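HP0958 (Helicobacter pylori, PDB 3NA7) probably acts in flagellar biogenesis as a chaperone and post-transcriptional regulator, pairing a long coiled-coil hairpin with a zinc-ribbon domain. Local coordinates at residues 25-30 / 153-158; 191-196 / 229-234. All blocks are in the same frame, centred on the assembly; numbering follows the deposited sequence.

Interaction 1. Residues 25-30 / 153-158; sequences PLIREK and KNIKET
Ile155 meets Leu26, Ile27 and Lys30 where the two long helices of the antiparallel coiled-coil hairpin run side by side. The short helical segments 25-30 and 153-158 run antiparallel, 175° between their N-to-C directions, with axes 10.4 Å apart, and the nearest pair of CA atoms belongs to Ile27 and Ile155. Ile155 has the largest buried area of the contact and works with two branches. Its chi1 (-67°) sets CG1 anti to the carbonyl carbon, and an extended chi2 (165°) carries CD1 on toward Leu26, 3.8 Å from Leu26 CD2, while the other branch, CG2, stands 3.8 Å from Ile27 CG1. Ile27 and Ile155 pass alongside one another, pointing opposite ways. Ile27 also rests on Val152 and Gln159 of helix 91-171, which places it in the seam between the helices. Basic side chains flank this apolar centre through their methylenes: Lys30 CG, anti to its own carbonyl carbon, stands 3.9 Å from Ile155 CD1, and Lys30 NZ forms a long, weak ion pair with Glu151. From the second helix, Lys156 contributes an aliphatic carbon, CE lying 4.2 Å from Ile27 CD1.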
# COMPACT_ATOMS: atom_id res chain seq x y z
N PRO A 25 4.71 -9.62 -13.13
CA PRO A 25 3.40 -8.95 -13.17
C PRO A 25 2.23 -9.95 -13.31
O PRO A 25 1.14 -9.66 -12.81
CB PRO A 25 3.48 -8.06 -14.43
CG PRO A 25 4.92 -7.94 -14.76
CD PRO A 25 5.72 -8.92 -13.94
N LEU A 26 2.47 -11.08 -13.97
CA LEU A 26 1.40 -12.08 -14.18
C LEU A 26 0.97 -12.68 -12.85
O LEU A 26 -0.24 -12.83 -12.60
CB LEU A 26 1.82 -13.18 -15.16
CG LEU A 26 0.70 -14.12 -15.65
CD1 LEU A 26 -0.47 -13.38 -16.31
CD2 LEU A 26 1.22 -15.23 -16.59
N ILE A 27 1.94 -13.02 -12.01
CA ILE A 27 1.62 -13.56 -10.69
C ILE A 27 0.83 -12.54 -9.88
O ILE A 27 -0.22 -12.86 -9.29
CB ILE A 27 2.86 -13.93 -9.89
CG1 ILE A 27 3.64 -15.03 -10.63
CG2 ILE A 27 2.45 -14.35 -8.47
CD1 ILE A 27 4.85 -15.57 -9.86
N ARG A 28 1.32 -11.30 -9.89
CA ARG A 28 0.64 -10.19 -9.25
C ARG A 28 -0.81 -10.04 -9.77
O ARG A 28 -1.73 -9.91 -8.96
CB ARG A 28 1.45 -8.90 -9.42
CG ARG A 28 0.88 -7.69 -8.67
CD ARG A 28 0.34 -6.62 -9.63
NE ARG A 28 1.35 -6.20 -10.61
CZ ARG A 28 1.14 -5.36 -11.62
NH1 ARG A 28 -0.06 -4.81 -11.79
NH2 ARG A 28 2.14 -5.06 -12.45
N GLU A 29 -1.01 -10.09 -11.09
CA GLU A 29 -2.36 -9.96 -11.67
C GLU A 29 -3.26 -11.08 -11.17
O GLU A 29 -4.39 -10.82 -10.81
CB GLU A 29 -2.37 -9.94 -13.22
CG GLU A 29 -2.00 -8.62 -13.93
CD GLU A 29 -2.69 -7.38 -13.37
OE1 GLU A 29 -3.93 -7.35 -13.20
OE2 GLU A 29 -1.97 -6.40 -13.10
N LYS A 30 -2.75 -12.31 -11.16
CA LYS A 30 -3.49 -13.46 -10.68
C LYS A 30 -3.97 -13.32 -9.23
O LYS A 30 -5.08 -13.72 -8.91
CB LYS A 30 -2.65 -14.73 -10.81
CG LYS A 30 -2.28 -15.13 -12.24
CD LYS A 30 -3.44 -15.69 -12.98
CE LYS A 30 -3.02 -16.33 -14.30
NZ LYS A 30 -4.27 -16.63 -15.03
N LYS A 153 1.50 -21.42 -8.77
CA LYS A 153 2.42 -22.56 -8.83
C LYS A 153 2.78 -22.96 -10.28
O LYS A 153 3.96 -23.15 -10.60
CB LYS A 153 1.86 -23.74 -8.04
CG LYS A 153 2.85 -24.91 -7.87
CD LYS A 153 2.23 -26.04 -7.05
CE LYS A 153 1.05 -26.70 -7.78
NZ LYS A 153 1.53 -27.67 -8.80
N ASN A 154 1.78 -23.07 -11.16
CA ASN A 154 2.00 -23.34 -12.59
C ASN A 154 2.89 -22.31 -13.26
O ASN A 154 3.67 -22.65 -14.15
CB ASN A 154 0.69 -23.41 -13.35
CG ASN A 154 -0.11 -24.65 -13.04
OD1 ASN A 154 0.45 -25.73 -12.84
ND2 ASN A 154 -1.43 -24.51 -12.99
N ILE A 155 2.75 -21.05 -12.86
CA ILE A 155 3.58 -19.98 -13.39
C ILE A 155 5.04 -20.10 -12.89
O ILE A 155 5.98 -19.90 -13.67
CB ILE A 155 2.99 -18.58 -13.09
CG1 ILE A 155 1.67 -18.37 -13.84
CG2 ILE A 155 3.96 -17.48 -13.53
CD1 ILE A 155 0.85 -17.19 -13.32
N LYS A 156 5.22 -20.44 -11.61
CA LYS A 156 6.56 -20.69 -11.07
C LYS A 156 7.29 -21.80 -11.84
O LYS A 156 8.44 -21.64 -12.24
CB LYS A 156 6.49 -21.06 -9.59
CG LYS A 156 5.81 -20.00 -8.72
CD LYS A 156 6.77 -19.04 -8.09
CE LYS A 156 6.06 -18.33 -6.93
NZ LYS A 156 6.82 -17.15 -6.44
N GLU A 157 6.59 -22.91 -12.06
CA GLU A 157 7.15 -24.03 -12.83
C GLU A 157 7.54 -23.60 -14.24
O GLU A 157 8.60 -24.01 -14.73
CB GLU A 157 6.20 -25.22 -12.81
CG GLU A 157 5.89 -25.67 -11.37
CD GLU A 157 4.77 -26.71 -11.24
OE1 GLU A 157 4.64 -27.31 -10.15
OE2 GLU A 157 4.03 -26.94 -12.23
N THR A 158 6.76 -22.73 -14.86
CA THR A 158 7.17 -22.17 -16.14
C THR A 158 8.50 -21.36 -16.03
O THR A 158 9.36 -21.46 -16.91
CB THR A 158 6.06 -21.35 -16.86
OG1 THR A 158 4.89 -22.16 -17.01
CG2 THR A 158 6.50 -20.95 -18.26

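Interaction 2. Residues 191-196 / 229-234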
# COMPACT_ATOMS: atom_id res chain seq x y z
N THR A 191 17.06 -4.00 -20.19
CA THR A 191 17.42 -3.04 -21.23
C THR A 191 18.91 -3.21 -21.55
O THR A 191 19.55 -2.26 -22.01
CB THR A 191 17.13 -1.57 -20.82
OG1 THR A 191 18.17 -1.10 -19.95
CG2 THR A 191 15.76 -1.45 -20.13
N SER A 192 19.44 -4.40 -21.28
CA SER A 192 20.87 -4.70 -21.48
C SER A 192 21.27 -4.75 -22.94
O SER A 192 22.34 -4.26 -23.30
CB SER A 192 21.25 -6.03 -20.81
OG SER A 192 21.30 -5.88 -19.39
N ILE A 193 20.40 -5.33 -23.77
CA ILE A 193 20.62 -5.37 -25.21
C ILE A 193 19.54 -4.59 -25.93
O ILE A 193 18.36 -4.91 -25.81
CB ILE A 193 20.62 -6.81 -25.75
CG1 ILE A 193 21.63 -7.66 -24.99
CG2 ILE A 193 20.88 -6.84 -27.27
CD1 ILE A 193 21.45 -9.15 -25.25
N VAL A 194 19.93 -3.58 -26.70
CA VAL A 194 18.97 -2.72 -27.37
C VAL A 194 19.24 -2.54 -28.87
O VAL A 194 20.39 -2.62 -29.30
CB VAL A 194 18.85 -1.36 -26.67
CG1 VAL A 194 18.09 -1.52 -25.34
CG2 VAL A 194 20.25 -0.73 -26.46
N THR A 195 18.18 -2.32 -29.64
CA THR A 195 18.30 -2.03 -31.07
C THR A 195 18.54 -0.53 -31.27
O THR A 195 18.18 0.27 -30.42
CB THR A 195 17.05 -2.45 -31.83
OG1 THR A 195 15.98 -1.53 -31.55
CG2 THR A 195 16.61 -3.86 -31.42
N ILE A 196 19.14 -0.14 -32.39
CA ILE A 196 19.24 1.28 -32.72
C ILE A 196 17.92 1.74 -33.34
O ILE A 196 17.43 1.11 -34.28
CB ILE A 196 20.39 1.60 -33.71
CG1 ILE A 196 21.75 1.27 -33.10
CG2 ILE A 196 20.33 3.07 -34.15
CD1 ILE A 196 22.93 1.51 -34.04
N GLY A 229 26.73 2.21 -22.09
CA GLY A 229 27.43 0.94 -21.92
C GLY A 229 26.65 -0.27 -22.42
O GLY A 229 27.18 -1.37 -22.46
N ARG A 230 25.39 -0.05 -22.79
CA ARG A 230 24.55 -1.13 -23.30
C ARG A 230 25.10 -1.76 -24.59
O ARG A 230 25.85 -1.13 -25.33
CB ARG A 230 23.13 -0.58 -23.54
CG ARG A 230 22.40 -0.19 -22.26
CD ARG A 230 21.04 0.41 -22.55
NE ARG A 230 20.22 0.50 -21.35
CZ ARG A 230 20.13 1.59 -20.60
NH1 ARG A 230 20.78 2.70 -20.93
NH2 ARG A 230 19.36 1.59 -19.53
N ILE A 231 24.71 -3.01 -24.84
CA ILE A 231 24.96 -3.66 -26.12
C ILE A 231 23.95 -3.17 -27.17
O ILE A 231 22.75 -3.10 -26.90
CB ILE A 231 24.87 -5.19 -25.99
CG1 ILE A 231 25.95 -5.72 -25.05
CG2 ILE A 231 25.00 -5.86 -27.37
CD1 ILE A 231 25.63 -7.11 -24.51
N LEU A 232 24.46 -2.84 -28.36
CA LEU A 232 23.67 -2.31 -29.48
C LEU A 232 23.71 -3.21 -30.72
O LEU A 232 24.76 -3.75 -31.07
CB LEU A 232 24.21 -0.94 -29.90
CG LEU A 232 23.67 0.33 -29.26
CD1 LEU A 232 24.47 1.51 -29.79
CD2 LEU A 232 22.20 0.49 -29.55
N TYR A 233 22.57 -3.36 -31.38
CA TYR A 233 22.56 -4.02 -32.69
C TYR A 233 21.50 -3.47 -33.63
O TYR A 233 20.44 -3.02 -33.20
CB TYR A 233 22.42 -5.54 -32.54
CG TYR A 233 21.04 -6.04 -32.17
CD1 TYR A 233 20.23 -6.69 -33.11
CD2 TYR A 233 20.56 -5.90 -30.87
CE1 TYR A 233 18.97 -7.18 -32.75
CE2 TYR A 233 19.30 -6.38 -30.51
CZ TYR A 233 18.51 -7.01 -31.45
OH TYR A 233 17.27 -7.47 -31.06
N ALA A 234 21.81 -3.50 -34.92
CA ALA A 234 20.83 -3.19 -35.96
C ALA A 234 19.98 -4.42 -36.22
O ALA A 234 20.51 -5.49 -36.50
CB ALA A 234 21.53 -2.78 -37.23
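Thr191 is gripped side-on by Arg230 at the start of the parallel strand pair in the small sheet of the zinc ribbon. NE and NH2 of Arg230 both donate to Thr191 OG1, each at 3.0 Å and with the hydroxyl oxygen only 7° out of the guanidinium plane; a weak bond from NE to Thr191 O adds to the grip. The hydroxyl also pairs with Ala188 O, at the end of helix 175-188, and the Arg230 side chain touches the zinc site of Cys201, Cys204, Cys225 and Cys228, coming within about 5 Å of the metal. Ser192 O then accepts from Ile231 N, while its OG bonds to Lys189 O. Ile193 and Ile231 run alongside each other on one face of the sheet, and Ile193 CG2 comes within 3.6 Å of Tyr233 CE2. Tyr233 chi1 (75°) sets CG between its backbone N and carbonyl carbon, and the ring meets Ile193 and Thr195 obliquely. On this face Leu10 and Ser14 of helix 4-22 touch Ile193, and Leu7 and Ile11 touch Tyr233. Val194 faces the other way, with CG2 3.9 Å from Leu232 CD2; its backbone N bonds to Ile231 O at 2.9 Å, nearly straight at 176°, and its O accepts from Tyr233 N. Thr195 returns to the tyrosine face, where CG2 approaches Tyr233 CZ and OH. Ile196 leaves the pair on the Leu232 side, touching Tyr213 and Val216 of helix 210-218. Its N donates to Tyr233 O at 3.3 Å from well above that carbonyl's plane, and its CG1 packs 3.7 Å from Leu232 CD2.

How the interactions relate
Interaction 1 closes along the chain before interaction 2 opens, and the two lie in different parts of the molecule: their centres are 28 Å apart and their nearest atoms about 14 Å, without touching. Interaction 1 joins helices 24-85 and 91-171, the arms of the hairpin. Interaction 2 joins strands 193-195 and 231-233 of a small mixed sheet, with strand 231-233 in the middle and 223-224 on its far side. Helix 4-22, just ahead of segment 25-30, touches the sheet through Ile193 and Tyr233, while helix 175-188 follows the second arm and leads into strand 193-195. The ribbon is thus held at this end of the hairpin by one chain connection, helix 175-188, and by packing of helix 4-22.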